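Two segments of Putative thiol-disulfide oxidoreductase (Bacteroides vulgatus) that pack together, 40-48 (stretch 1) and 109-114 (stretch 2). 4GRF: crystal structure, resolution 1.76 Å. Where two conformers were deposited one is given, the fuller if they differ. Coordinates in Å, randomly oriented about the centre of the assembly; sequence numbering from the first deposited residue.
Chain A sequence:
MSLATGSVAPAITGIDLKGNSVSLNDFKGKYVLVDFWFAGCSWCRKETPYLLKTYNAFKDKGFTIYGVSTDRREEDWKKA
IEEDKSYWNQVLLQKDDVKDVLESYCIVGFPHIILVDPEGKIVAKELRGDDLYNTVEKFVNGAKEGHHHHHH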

# COMPACT_ATOMS: atom_id res chain seq x y z
N GLY A 40 3.09 -2.18 -14.44
CA GLY A 40 2.43 -2.98 -15.47
C GLY A 40 1.15 -3.68 -15.03
O GLY A 40 0.63 -4.56 -15.73
N CYS A 41 0.65 -3.31 -13.86
CA CYS A 41 -0.60 -3.87 -13.36
C CYS A 41 -1.74 -2.87 -13.60
O CYS A 41 -1.90 -1.89 -12.84
CB CYS A 41 -0.44 -4.16 -11.86
SG CYS A 41 -1.96 -4.64 -11.04
N SER A 42 -2.52 -3.10 -14.65
CA SER A 42 -3.55 -2.15 -15.08
C SER A 42 -4.58 -1.89 -13.98
O SER A 42 -4.92 -0.76 -13.68
CB SER A 42 -4.29 -2.70 -16.30
OG SER A 42 -3.58 -2.44 -17.48
N TRP A 43 -5.08 -2.97 -13.41
CA TRP A 43 -6.10 -2.84 -12.40
C TRP A 43 -5.58 -2.09 -11.18
O TRP A 43 -6.32 -1.34 -10.54
CB TRP A 43 -6.58 -4.23 -11.97
CG TRP A 43 -7.96 -4.13 -11.72
CD1 TRP A 43 -8.57 -3.95 -10.52
CD2 TRP A 43 -8.97 -4.05 -12.72
NE1 TRP A 43 -9.93 -3.82 -10.71
CE2 TRP A 43 -10.20 -3.88 -12.06
CE3 TRP A 43 -8.95 -4.15 -14.12
CZ2 TRP A 43 -11.40 -3.79 -12.74
CZ3 TRP A 43 -10.15 -4.06 -14.79
CH2 TRP A 43 -11.36 -3.88 -14.11
N CYS A 44 -4.31 -2.30 -10.85
CA CYS A 44 -3.68 -1.52 -9.75
C CYS A 44 -3.78 -0.02 -10.03
O CYS A 44 -4.16 0.78 -9.17
CB CYS A 44 -2.19 -1.91 -9.59
SG CYS A 44 -1.83 -3.66 -9.22
N ARG A 45 -3.46 0.37 -11.26
CA ARG A 45 -3.41 1.76 -11.63
C ARG A 45 -4.82 2.32 -11.60
O ARG A 45 -5.04 3.48 -11.22
CB ARG A 45 -2.85 1.92 -13.05
CG ARG A 45 -1.59 1.11 -13.34
CD ARG A 45 -0.31 1.76 -12.82
NE ARG A 45 -0.14 3.13 -13.33
CZ ARG A 45 0.54 3.46 -14.42
NH1 ARG A 45 1.17 2.57 -15.14
NH2 ARG A 45 0.59 4.72 -14.79
N LYS A 46 -5.79 1.50 -12.01
CA LYS A 46 -7.19 1.95 -12.05
C LYS A 46 -7.79 2.19 -10.67
O LYS A 46 -8.84 2.81 -10.55
CB LYS A 46 -8.06 0.98 -12.83
CG LYS A 46 -7.82 1.02 -14.33
CD LYS A 46 -8.57 -0.08 -15.06
CE LYS A 46 -10.04 0.27 -15.15
NZ LYS A 46 -10.77 -0.61 -16.11
N GLU A 47 -7.13 1.74 -9.62
CA GLU A 47 -7.63 1.99 -8.27
C GLU A 47 -7.25 3.40 -7.77
O GLU A 47 -7.74 3.86 -6.73
CB GLU A 47 -7.07 0.94 -7.29
CG GLU A 47 -7.58 -0.47 -7.50
CD GLU A 47 -9.08 -0.58 -7.37
OE1 GLU A 47 -9.65 0.09 -6.48
OE2 GLU A 47 -9.68 -1.35 -8.14
N THR A 48 -6.37 4.06 -8.50
CA THR A 48 -5.81 5.36 -8.11
C THR A 48 -6.86 6.39 -7.63
O THR A 48 -6.72 6.96 -6.55
CB THR A 48 -4.92 5.93 -9.23
OG1 THR A 48 -3.78 5.09 -9.38
CG2 THR A 48 -4.42 7.33 -8.86
N GLY A 109 -1.71 -12.63 -6.30
CA GLY A 109 -2.16 -11.79 -7.42
C GLY A 109 -2.21 -10.33 -7.05
O GLY A 109 -2.19 -9.98 -5.87
N PHE A 110 -2.28 -9.47 -8.06
CA PHE A 110 -2.32 -8.01 -7.89
C PHE A 110 -3.54 -7.45 -8.60
O PHE A 110 -4.00 -8.01 -9.58
CB PHE A 110 -1.08 -7.37 -8.49
CG PHE A 110 0.20 -7.81 -7.87
CD1 PHE A 110 0.74 -9.05 -8.18
CD2 PHE A 110 0.88 -7.00 -6.97
CE1 PHE A 110 1.93 -9.47 -7.61
CE2 PHE A 110 2.07 -7.42 -6.40
CZ PHE A 110 2.60 -8.66 -6.72
N PRO A 111 -4.09 -6.33 -8.09
CA PRO A 111 -3.65 -5.59 -6.93
C PRO A 111 -3.84 -6.40 -5.64
O PRO A 111 -4.66 -7.30 -5.59
CB PRO A 111 -4.60 -4.37 -6.92
CG PRO A 111 -5.84 -4.86 -7.58
CD PRO A 111 -5.38 -5.84 -8.62
N HIS A 112 -3.05 -6.06 -4.64
CA HIS A 112 -3.19 -6.59 -3.31
C HIS A 112 -3.26 -5.40 -2.36
O HIS A 112 -2.25 -4.70 -2.12
CB HIS A 112 -2.04 -7.50 -2.94
CG HIS A 112 -2.29 -8.27 -1.69
ND1 HIS A 112 -3.22 -9.28 -1.63
CD2 HIS A 112 -1.75 -8.17 -0.46
CE1 HIS A 112 -3.24 -9.77 -0.41
NE2 HIS A 112 -2.35 -9.13 0.32
N ILE A 113 -4.47 -5.12 -1.88
CA ILE A 113 -4.68 -3.94 -1.04
C ILE A 113 -5.33 -4.35 0.28
O ILE A 113 -6.43 -4.93 0.30
CB ILE A 113 -5.57 -2.91 -1.74
CG1 ILE A 113 -5.02 -2.59 -3.13
CG2 ILE A 113 -5.67 -1.65 -0.89
CD1 ILE A 113 -5.88 -1.62 -3.92
N ILE A 114 -4.64 -4.06 1.37
CA ILE A 114 -5.06 -4.46 2.70
C ILE A 114 -5.08 -3.24 3.63
O ILE A 114 -4.47 -2.23 3.33
CB ILE A 114 -4.15 -5.53 3.30
CG1 ILE A 114 -2.70 -5.01 3.42
CG2 ILE A 114 -4.18 -6.79 2.44
CD1 ILE A 114 -1.77 -5.96 4.13

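Stretch 1 is a short turn that leads into a helix, with Cys 41 at the N-cap position. The first helical turn is tied by Arg 45 N to Cys 41 O at 3.2 Å and Lys 46 N to Ser 42 O at 2.9 Å, both hydrogen bonds. Stretch 2 is a loop that becomes a strand at His 112. The peptide bond before Pro 111 is cis. The backbones come nearest where Cys 44 CA lies 5.0 Å from Pro 111 CA. No hydrogen bond joins the stretches, so the direct contact rests on van der Waals packing.

Cys 41 and Cys 44 form a disulfide, SG to SG 2.1 Å, as befits a thiol-disulfide oxidoreductase. Pro 111 packs against it and has the largest area covered in this contact. Cys 44 SG lies 3.5 Å from Pro 111 CA and 3.7 Å from Pro 111 CB. Cys 41 SG rests 3.8 Å from Phe 110 CB. The Phe 110 ring itself leads away.

Trp 43 CB meets Pro 111 CD at 3.9 Å, and Pro 111 CG sits at the edge of the indole. Further along, Glu 47 CG touches Ile 113 CD1 at 4.1 Å. This contact uses the aliphatic part of Glu 47, while its OE1 is hydrogen-bonded elsewhere in the structure. His 112 points away.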